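Local structure of LPG0439 HIT-related domain-containing protein (Legionella pneumophila subsp. pneumophila, 5L0L) at the interface of chains A and B. The protein is of unknown function but carries a domain related to the HIT (histidine triad) nucleotide hydrolases and transferases, and is probably membrane-bound. Residues are numbered along the deposited sequence; one frame, centred on the assembly and turned at random. Chains: chain A/B, Uncharacterized protein.

Contact 1: the interface of chains A and B. Residues chain A 97-98, 134, 154-155; chain B 102-104, 107.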
ATOM      1  N   VAL A  97      -5.237   1.940 -10.033  1.00 15.41           N
ATOM      2  CA  VAL A  97      -5.420   1.828  -8.581  1.00 14.90           C
ATOM      3  C   VAL A  97      -4.122   2.212  -7.884  1.00 14.42           C
ATOM      4  O   VAL A  97      -3.030   1.869  -8.358  1.00 14.62           O
ATOM      5  CB  VAL A  97      -5.907   0.432  -8.145  1.00 15.10           C
ATOM      6  CG1 VAL A  97      -4.822  -0.575  -8.219  1.00 15.33           C
ATOM      7  CG2 VAL A  97      -6.461   0.481  -6.729  1.00 15.00           C
ATOM      8  N   GLN A  98      -4.247   2.945  -6.789  1.00 13.72           N
ATOM      9  CA  GLN A  98      -3.140   3.235  -5.877  1.00 13.36           C
ATOM     10  C   GLN A  98      -3.606   2.976  -4.456  1.00 13.04           C
ATOM     11  O   GLN A  98      -4.811   3.079  -4.138  1.00 12.89           O
ATOM     12  CB  GLN A  98      -2.654   4.682  -6.021  1.00 13.32           C
ATOM     13  CG  GLN A  98      -2.094   4.949  -7.416  1.00 13.62           C
ATOM     14  CD  GLN A  98      -1.452   6.317  -7.569  1.00 13.79           C
ATOM     15  OE1 GLN A  98      -1.818   7.291  -6.895  1.00 13.67           O
ATOM     16  NE2 GLN A  98      -0.486   6.394  -8.470  1.00 14.12           N
ATOM     17  N   ARG A 134      -6.769   6.757 -10.040  1.00 12.94           N
ATOM     18  CA  ARG A 134      -6.186   7.800 -10.859  1.00 13.09           C
ATOM     19  C   ARG A 134      -6.701   7.728 -12.301  1.00 13.39           C
ATOM     20  O   ARG A 134      -6.952   6.653 -12.864  1.00 13.56           O
ATOM     21  CB  ARG A 134      -4.637   7.742 -10.844  1.00 13.17           C
ATOM     22  CG  ARG A 134      -4.011   7.718  -9.449  1.00 13.03           C
ATOM     23  CD  ARG A 134      -4.311   8.999  -8.650  1.00 12.86           C
ATOM     24  NE  ARG A 134      -3.753  10.189  -9.279  1.00 12.97           N
ATOM     25  CZ  ARG A 134      -2.469  10.561  -9.185  1.00 13.13           C
ATOM     26  NH1 ARG A 134      -2.079  11.637  -9.821  1.00 13.34           N
ATOM     27  NH2 ARG A 134      -1.574   9.877  -8.454  1.00 13.13           N
ATOM     28  N   LEU A 154       1.513  12.863 -11.232  1.00 16.89           N
ATOM     29  CA  LEU A 154       1.768  13.672 -10.043  1.00 16.97           C
ATOM     30  C   LEU A 154       1.441  12.848  -8.800  1.00 16.47           C
ATOM     31  O   LEU A 154       0.577  11.961  -8.852  1.00 16.16           O
ATOM     32  CB  LEU A 154       0.909  14.931 -10.047  1.00 17.23           C
ATOM     33  CG  LEU A 154       1.133  15.859 -11.248  1.00 17.89           C
ATOM     34  CD1 LEU A 154       0.134  17.003 -11.238  1.00 18.14           C
ATOM     35  CD2 LEU A 154       2.570  16.364 -11.243  1.00 18.46           C
HETATM   36  N   MSE A 155       2.096  13.160  -7.696  1.00 16.44           N
HETATM   37  CA  MSE A 155       1.788  12.533  -6.407  1.00 16.30           C
HETATM   38  C   MSE A 155       0.421  12.924  -5.849  1.00 16.09           C
HETATM   39  O   MSE A 155       0.110  14.100  -5.741  1.00 16.08           O
HETATM   40  CB  MSE A 155       2.855  12.934  -5.376  1.00 16.60           C
HETATM   41  CG  MSE A 155       2.709  12.275  -4.003  1.00 16.66           C
HETATM   42 SE   MSE A 155       3.312  10.416  -4.107  0.75 16.67          SE
HETATM   43  CE  MSE A 155       5.215  10.753  -4.182  1.00 17.12           C
TER
ATOM     44  N   LEU B 102       1.968   2.846  -6.167  1.00 13.83           N
ATOM     45  CA  LEU B 102       1.725   4.136  -6.833  1.00 14.04           C
ATOM     46  C   LEU B 102       1.884   3.989  -8.338  1.00 14.21           C
ATOM     47  O   LEU B 102       0.882   3.861  -9.062  1.00 14.11           O
ATOM     48  CB  LEU B 102       2.613   5.254  -6.250  1.00 14.22           C
ATOM     49  CG  LEU B 102       2.487   5.503  -4.748  1.00 14.28           C
ATOM     50  CD1 LEU B 102       3.407   6.632  -4.283  1.00 14.54           C
ATOM     51  CD2 LEU B 102       1.043   5.775  -4.365  1.00 14.36           C
ATOM     52  N   GLY B 103       3.119   3.975  -8.820  1.00 14.39           N
ATOM     53  CA  GLY B 103       3.338   3.931 -10.278  1.00 14.71           C
ATOM     54  C   GLY B 103       3.371   5.296 -10.954  1.00 14.99           C
ATOM     55  O   GLY B 103       3.351   5.359 -12.190  1.00 15.28           O
ATOM     56  N   ASN B 104       3.456   6.387 -10.193  1.00 15.11           N
ATOM     57  CA  ASN B 104       3.384   7.729 -10.776  1.00 15.62           C
ATOM     58  C   ASN B 104       4.497   7.957 -11.814  1.00 16.55           C
ATOM     59  O   ASN B 104       4.303   8.656 -12.813  1.00 16.65           O
ATOM     60  CB  ASN B 104       3.518   8.802  -9.721  1.00 15.45           C
ATOM     61  CG  ASN B 104       2.373   8.801  -8.731  1.00 15.13           C
ATOM     62  OD1 ASN B 104       1.198   8.649  -9.112  1.00 14.93           O
ATOM     63  ND2 ASN B 104       2.709   8.966  -7.458  1.00 14.93           N
ATOM     64  N   GLN B 107       3.449   6.848 -15.290  1.00 19.07           N
ATOM     65  CA  GLN B 107       2.080   7.223 -15.667  1.00 18.95           C
ATOM     66  C   GLN B 107       2.113   8.683 -16.086  1.00 19.39           C
ATOM     67  O   GLN B 107       2.860   9.464 -15.505  1.00 19.72           O
ATOM     68  CB  GLN B 107       1.110   7.029 -14.489  1.00 18.44           C
ATOM     69  CG  GLN B 107       0.855   5.564 -14.178  1.00 18.30           C
ATOM     70  CD  GLN B 107       0.294   5.281 -12.805  1.00 18.09           C
ATOM     71  OE1 GLN B 107      -0.174   6.175 -12.098  1.00 18.57           O
ATOM     72  NE2 GLN B 107       0.401   4.035 -12.384  1.00 17.91           N
TER
HETATM   73  O   HOH W   1       0.286   9.035  -5.806  1.00 12.35           O
HETATM   74  O   HOH W   2      -0.734   1.414  -9.706  1.00 29.48           O
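A:Gln98 reaches across to the B:Leu102 to B:Asn104 turn of the second HIT-related domain, and its amide nitrogen is the centre of the close-packed part. NE2 donates to the B:Asn104 side-chain oxygen OD1 at 2.9 Å, nearly straight (166° at H) and in the plane of the A:Gln98 amide, yet approaching above the acceptor's own carbonyl plane. It also donates to the backbone O of B:Leu102 at 2.9 Å, more bent (147° at H) and again from above the carbonyl plane, not on a lone pair. The extended A:Gln98 chain (chi2 -173°) crosses both partners at about a right angle. From the second shell, A:Arg134, at the end of strand 128-134, fixes which way round the amide lies: its NH2 donates in the guanidinium plane to A:Gln98 OE1 at 3.0 Å. NH1 and NH2 together grip the backbone O of A:Leu154 end-on. The selenium (SE) of the selenomethionine A:Met155 packs on B:Leu102 CD1 at 3.8 Å.

Water flanks these direct contacts at two ends. On the A:Met155 side, water 1 joins A:Gln98 OE1 to B:Asn104 ND2. The opposite flank is the looser: there water 2 bridges two backbone carbonyls, 2.7 Å from A:Val97 O and 3.0 Å from B:Leu102 O.

Contact 2: the interface of chains A and B. Residues chain A 80, 83-84, 87, 99; chain B 76-77, 80.
B:Asn80 lies against A:Ser84 where the two copies of helix 73-92 pack together. The amide nitrogen ND2 of B:Asn80 is 3.0 Å from the A:Ser84 hydroxyl OG, a bent hydrogen bond with the hydroxyl well out of the amide plane; the same N-H is directed more towards A:Asn80 O. The hydroxyl gives its own hydrogen to A:Asn80 O, one helical turn back, and is therefore set up to accept. OG owes this placement to a chi1 of -62°, which turns it beside its backbone N. Each asparagine ND2 makes a long, weak bond (3.4 Å) to the backbone O of its symmetry mate, A:Asn80 or B:Asn80. Within one chain, B:Gln76 NE2 bonds weakly to B:Asn80 OD1, and A:Thr87 OG1 donates to A:Ser84 O.

Water makes a second kind of link: water 3 sits 2.9 Å from A:Ser84 OG and bridges it to B:Arg77 O.

Van der Waals contacts fill the rest. A:Phe99 points its CZ at B:Asn80, 3.5 Å from OD1, with ring and amide planes 84° apart, while B:Gln76 NE2 lies in the ring plane at its edge. B:Gln76, bent at chi2 (72°), lays CG 4.0 Å from A:Thr87 CG2. A:Ser84 CB rests on B:Arg77 CG.

The paired helices run antiparallel close to the two-fold axis, with A:Phe99 coming in from the neighbouring strand 96-101.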
ATOM      1  N   ASN A  80      -4.427  -6.919   3.588  1.00 17.68           N
ATOM      2  CA  ASN A  80      -3.884  -6.925   2.239  1.00 17.92           C
ATOM      3  C   ASN A  80      -4.689  -7.773   1.262  1.00 18.22           C
ATOM      4  O   ASN A  80      -4.740  -7.458   0.087  1.00 17.84           O
ATOM      5  CB  ASN A  80      -2.412  -7.352   2.273  1.00 18.33           C
ATOM      6  CG  ASN A  80      -1.518  -6.276   2.870  1.00 18.48           C
ATOM      7  OD1 ASN A  80      -1.990  -5.273   3.400  1.00 18.87           O
ATOM      8  ND2 ASN A  80      -0.226  -6.439   2.735  1.00 19.12           N
ATOM      9  N   ALA A  83      -7.628  -5.594   0.465  1.00 16.41           N
ATOM     10  CA  ALA A  83      -7.097  -4.646  -0.516  1.00 15.96           C
ATOM     11  C   ALA A  83      -7.019  -5.246  -1.929  1.00 16.11           C
ATOM     12  O   ALA A  83      -7.467  -4.623  -2.894  1.00 15.83           O
ATOM     13  CB  ALA A  83      -5.759  -4.055  -0.056  1.00 15.80           C
ATOM     14  N   SER A  84      -6.493  -6.462  -2.060  1.00 16.40           N
ATOM     15  CA  SER A  84      -6.407  -7.123  -3.371  1.00 16.65           C
ATOM     16  C   SER A  84      -7.778  -7.236  -4.034  1.00 16.61           C
ATOM     17  O   SER A  84      -7.914  -6.958  -5.237  1.00 16.65           O
ATOM     18  CB  SER A  84      -5.781  -8.508  -3.228  1.00 17.18           C
ATOM     19  OG  SER A  84      -4.454  -8.390  -2.731  1.00 17.49           O
ATOM     20  N   THR A  87      -9.017  -3.686  -5.194  1.00 15.68           N
ATOM     21  CA  THR A  87      -8.388  -3.186  -6.420  1.00 15.89           C
ATOM     22  C   THR A  87      -9.211  -3.469  -7.700  1.00 16.39           C
ATOM     23  O   THR A  87      -9.191  -2.669  -8.642  1.00 16.18           O
ATOM     24  CB  THR A  87      -6.969  -3.727  -6.673  1.00 15.97           C
ATOM     25  OG1 THR A  87      -7.019  -5.144  -6.912  1.00 16.36           O
ATOM     26  CG2 THR A  87      -6.011  -3.387  -5.498  1.00 15.75           C
ATOM     27  N   PHE A  99      -2.677   2.611  -3.577  1.00 12.92           N
ATOM     28  CA  PHE A  99      -3.008   2.449  -2.173  1.00 12.76           C
ATOM     29  C   PHE A  99      -1.807   2.681  -1.262  1.00 12.81           C
ATOM     30  O   PHE A  99      -0.649   2.520  -1.704  1.00 12.83           O
ATOM     31  CB  PHE A  99      -3.688   1.068  -1.864  1.00 12.78           C
ATOM     32  CG  PHE A  99      -2.898  -0.150  -2.269  1.00 12.91           C
ATOM     33  CD1 PHE A  99      -1.941  -0.700  -1.419  1.00 12.97           C
ATOM     34  CD2 PHE A  99      -3.136  -0.775  -3.479  1.00 13.12           C
ATOM     35  CE1 PHE A  99      -1.230  -1.818  -1.787  1.00 13.19           C
ATOM     36  CE2 PHE A  99      -2.427  -1.907  -3.855  1.00 13.33           C
ATOM     37  CZ  PHE A  99      -1.470  -2.416  -3.009  1.00 13.39           C
TER
ATOM     38  N   GLN B  76      -1.889  -9.157  -8.669  1.00 19.69           N
ATOM     39  CA  GLN B  76      -2.033  -8.204  -7.550  1.00 19.39           C
ATOM     40  C   GLN B  76      -2.029  -8.874  -6.172  1.00 20.16           C
ATOM     41  O   GLN B  76      -1.374  -8.400  -5.238  1.00 19.35           O
ATOM     42  CB  GLN B  76      -3.298  -7.389  -7.720  1.00 18.85           C
ATOM     43  CG  GLN B  76      -3.572  -6.351  -6.631  1.00 18.30           C
ATOM     44  CD  GLN B  76      -2.631  -5.177  -6.734  1.00 17.74           C
ATOM     45  OE1 GLN B  76      -2.760  -4.334  -7.624  1.00 17.62           O
ATOM     46  NE2 GLN B  76      -1.686  -5.111  -5.840  1.00 17.61           N
ATOM     47  N   ARG B  77      -2.777  -9.970  -6.043  1.00 21.83           N
ATOM     48  CA  ARG B  77      -2.868 -10.654  -4.768  1.00 23.15           C
ATOM     49  C   ARG B  77      -1.521 -11.231  -4.310  1.00 22.05           C
ATOM     50  O   ARG B  77      -1.189 -11.164  -3.137  1.00 21.43           O
ATOM     51  CB  ARG B  77      -3.946 -11.756  -4.800  1.00 26.50           C
ATOM     52  CG  ARG B  77      -4.382 -12.084  -3.388  1.00 29.85           C
ATOM     53  CD  ARG B  77      -4.501 -13.540  -3.164  1.00 34.43           C
ATOM     54  NE  ARG B  77      -5.124 -13.824  -1.868  1.00 37.29           N
ATOM     55  CZ  ARG B  77      -5.847 -14.900  -1.611  1.00 38.96           C
ATOM     56  NH1 ARG B  77      -6.374 -15.054  -0.394  1.00 40.23           N
ATOM     57  NH2 ARG B  77      -6.038 -15.819  -2.556  1.00 40.83           N
ATOM     58  N   ASN B  80       0.648  -8.443  -2.988  1.00 18.15           N
ATOM     59  CA  ASN B  80       0.226  -8.080  -1.650  1.00 18.44           C
ATOM     60  C   ASN B  80       0.564  -9.151  -0.612  1.00 18.81           C
ATOM     61  O   ASN B  80       0.782  -8.818   0.532  1.00 18.33           O
ATOM     62  CB  ASN B  80      -1.263  -7.701  -1.648  1.00 18.85           C
ATOM     63  CG  ASN B  80      -1.528  -6.385  -2.344  1.00 18.78           C
ATOM     64  OD1 ASN B  80      -0.655  -5.784  -2.969  1.00 19.26           O
ATOM     65  ND2 ASN B  80      -2.757  -5.928  -2.261  1.00 19.30           N
TER
HETATM   66  O   HOH W   3      -3.313 -10.321  -0.965  1.00 29.01           O

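Contact 3: the interface of chains A and B. Residues chain A 84, 87-88, 193, 198, 202-203; chain B 73, 76.
B:Val73, the first residue of helix 73-92 in one HIT-related domain, pushes its side chain into a groove of the other and buries 90 Å² there. The groove is lined by the far part of helix 73-92, by helix 176-194 and by helix 197-203. The phenol oxygen OH of A:Tyr193 caps the isopropyl group near its branch point, 3.4 Å from CG1 and 3.5 Å from CB of B:Val73. With chi1 at 73°, CG1 sits between the backbone N and the carbonyl carbon and also meets A:Glu202 CB at 3.8 Å. CG2 is turned to A:Gln88 CG at 3.6 Å and to the ring carbon A:Phe203 CE2 at 3.9 Å. The A:Tyr193 hydroxyl comes from the direction opposite to the valine, whereas A:Glu202 slides past it.

A:Gln88 crosses B:Val73 at about a right angle, presenting CG and the amide carbon CD. Its bent chain (chi2 -53°) lets NE2 turn back to A:Thr87 OG1, 2.9 Å away in the amide plane, which holds the amide in place beside the valine. Closer to its backbone, CB of A:Gln88 packs over the centre of one face of the A:Tyr193 ring, which may help keep both in place. A:Glu202 CG covers a face of the A:Phe203 ring in the same way.

B:Gln76, one turn beyond the valine, buries another 25 Å² and extends the packing along A:Thr87.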
ATOM      1  N   SER A  84      -6.493  -6.462  -2.060  1.00 16.40           N
ATOM      2  CA  SER A  84      -6.407  -7.123  -3.371  1.00 16.65           C
ATOM      3  C   SER A  84      -7.778  -7.236  -4.034  1.00 16.61           C
ATOM      4  O   SER A  84      -7.914  -6.958  -5.237  1.00 16.65           O
ATOM      5  CB  SER A  84      -5.781  -8.508  -3.228  1.00 17.18           C
ATOM      6  OG  SER A  84      -4.454  -8.390  -2.731  1.00 17.49           O
ATOM      7  N   THR A  87      -9.017  -3.686  -5.194  1.00 15.68           N
ATOM      8  CA  THR A  87      -8.388  -3.186  -6.420  1.00 15.89           C
ATOM      9  C   THR A  87      -9.211  -3.469  -7.700  1.00 16.39           C
ATOM     10  O   THR A  87      -9.191  -2.669  -8.642  1.00 16.18           O
ATOM     11  CB  THR A  87      -6.969  -3.727  -6.673  1.00 15.97           C
ATOM     12  OG1 THR A  87      -7.019  -5.144  -6.912  1.00 16.36           O
ATOM     13  CG2 THR A  87      -6.011  -3.387  -5.498  1.00 15.75           C
ATOM     14  N   GLN A  88      -9.954  -4.582  -7.701  1.00 16.90           N
ATOM     15  CA  GLN A  88     -10.738  -4.961  -8.870  1.00 17.50           C
ATOM     16  C   GLN A  88     -11.941  -4.054  -9.111  1.00 17.40           C
ATOM     17  O   GLN A  88     -12.365  -3.900 -10.262  1.00 17.58           O
ATOM     18  CB  GLN A  88     -11.128  -6.441  -8.800  1.00 18.36           C
ATOM     19  CG  GLN A  88      -9.889  -7.361  -8.678  1.00 18.93           C
ATOM     20  CD  GLN A  88      -8.861  -7.115  -9.762  1.00 19.48           C
ATOM     21  OE1 GLN A  88      -9.101  -7.417 -10.945  1.00 20.44           O
ATOM     22  NE2 GLN A  88      -7.723  -6.517  -9.391  1.00 19.61           N
ATOM     23  N   TYR A 193     -18.631  -8.265  -8.784  1.00 20.11           N
ATOM     24  CA  TYR A 193     -17.321  -8.922  -8.781  1.00 20.75           C
ATOM     25  C   TYR A 193     -17.345 -10.204  -7.970  1.00 21.56           C
ATOM     26  O   TYR A 193     -16.749 -11.221  -8.379  1.00 21.79           O
ATOM     27  CB  TYR A 193     -16.188  -7.997  -8.293  1.00 20.41           C
ATOM     28  CG  TYR A 193     -14.843  -8.660  -8.528  1.00 20.90           C
ATOM     29  CD1 TYR A 193     -14.333  -8.801  -9.823  1.00 21.71           C
ATOM     30  CD2 TYR A 193     -14.142  -9.250  -7.486  1.00 20.96           C
ATOM     31  CE1 TYR A 193     -13.127  -9.449 -10.062  1.00 22.40           C
ATOM     32  CE2 TYR A 193     -12.942  -9.902  -7.716  1.00 21.53           C
ATOM     33  CZ  TYR A 193     -12.429  -9.995  -8.987  1.00 22.26           C
ATOM     34  OH  TYR A 193     -11.222 -10.662  -9.210  1.00 23.17           O
ATOM     35  N   GLU A 198     -13.585 -15.114 -11.681  1.00 35.91           N
ATOM     36  CA  GLU A 198     -12.284 -14.641 -11.197  1.00 36.99           C
ATOM     37  C   GLU A 198     -12.238 -14.578  -9.685  1.00 35.09           C
ATOM     38  O   GLU A 198     -11.236 -14.967  -9.092  1.00 34.78           O
ATOM     39  CB  GLU A 198     -11.889 -13.273 -11.753  1.00 39.05           C
ATOM     40  CG  GLU A 198     -11.520 -13.233 -13.230  1.00 42.27           C
ATOM     41  CD  GLU A 198     -12.717 -13.182 -14.172  1.00 44.46           C
ATOM     42  OE1 GLU A 198     -12.489 -13.367 -15.393  1.00 48.21           O
ATOM     43  OE2 GLU A 198     -13.880 -12.996 -13.713  1.00 44.60           O
ATOM     44  N   GLU A 202      -9.824 -17.055  -7.381  1.00 38.62           N
ATOM     45  CA  GLU A 202      -8.735 -16.470  -6.636  1.00 38.96           C
ATOM     46  C   GLU A 202      -8.959 -16.542  -5.137  1.00 38.04           C
ATOM     47  O   GLU A 202      -8.026 -16.817  -4.387  1.00 38.94           O
ATOM     48  CB  GLU A 202      -8.455 -15.031  -7.079  1.00 38.85           C
ATOM     49  CG  GLU A 202      -7.259 -14.411  -6.366  1.00 40.70           C
ATOM     50  CD  GLU A 202      -5.966 -15.224  -6.504  1.00 42.45           C
ATOM     51  OE1 GLU A 202      -5.232 -15.360  -5.497  1.00 44.10           O
ATOM     52  OE2 GLU A 202      -5.696 -15.721  -7.612  1.00 42.57           O
ATOM     53  N   PHE A 203     -10.172 -16.251  -4.693  1.00 37.16           N
ATOM     54  CA  PHE A 203     -10.448 -16.154  -3.270  1.00 37.68           C
ATOM     55  C   PHE A 203     -11.171 -17.406  -2.734  1.00 41.14           C
ATOM     56  O   PHE A 203     -11.103 -17.694  -1.528  1.00 43.54           O
ATOM     57  CB  PHE A 203     -11.189 -14.850  -2.969  1.00 35.05           C
ATOM     58  CG  PHE A 203     -10.376 -13.613  -3.305  1.00 33.61           C
ATOM     59  CD1 PHE A 203      -9.290 -13.247  -2.507  1.00 33.30           C
ATOM     60  CD2 PHE A 203     -10.656 -12.860  -4.448  1.00 32.33           C
ATOM     61  CE1 PHE A 203      -8.531 -12.120  -2.825  1.00 32.66           C
ATOM     62  CE2 PHE A 203      -9.893 -11.747  -4.767  1.00 32.37           C
ATOM     63  CZ  PHE A 203      -8.836 -11.384  -3.957  1.00 32.07           C
TER
ATOM     64  N   VAL B  73      -6.076 -10.134 -11.026  1.00 22.15           N
ATOM     65  CA  VAL B  73      -6.241 -10.191  -9.571  1.00 21.91           C
ATOM     66  C   VAL B  73      -5.215 -11.133  -8.912  1.00 21.94           C
ATOM     67  O   VAL B  73      -4.755 -10.856  -7.809  1.00 21.03           O
ATOM     68  CB  VAL B  73      -7.689 -10.519  -9.116  1.00 22.13           C
ATOM     69  CG1 VAL B  73      -8.074 -11.984  -9.354  1.00 23.10           C
ATOM     70  CG2 VAL B  73      -7.887 -10.142  -7.658  1.00 21.94           C
ATOM     71  N   GLN B  76      -1.889  -9.157  -8.669  1.00 19.69           N
ATOM     72  CA  GLN B  76      -2.033  -8.204  -7.550  1.00 19.39           C
ATOM     73  C   GLN B  76      -2.029  -8.874  -6.172  1.00 20.16           C
ATOM     74  O   GLN B  76      -1.374  -8.400  -5.238  1.00 19.35           O
ATOM     75  CB  GLN B  76      -3.298  -7.389  -7.720  1.00 18.85           C
ATOM     76  CG  GLN B  76      -3.572  -6.351  -6.631  1.00 18.30           C
ATOM     77  CD  GLN B  76      -2.631  -5.177  -6.734  1.00 17.74           C
ATOM     78  OE1 GLN B  76      -2.760  -4.334  -7.624  1.00 17.62           O
ATOM     79  NE2 GLN B  76      -1.686  -5.111  -5.840  1.00 17.61           N
TER

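Contact 2 and contact 3 are neighbours, with C-alpha centres about 8 Å apart, and share A:Ser84, A:Thr87 and B:Gln76; both follow the antiparallel pair of helices 73-92, contact 2 near the two-fold axis and contact 3 towards a helix start. Contact 1 lies about 15 Å from contact 2 and 19 Å from contact 3, yet strand 96-101 ties it to contact 2, since A:Gln98 and A:Phe99 are adjacent. Two-fold symmetry repeats each patch with the chains exchanged. Such a helix-and-strand interface recalls the dimers of HIT proteins and may be biological, though the crystal alone does not show it.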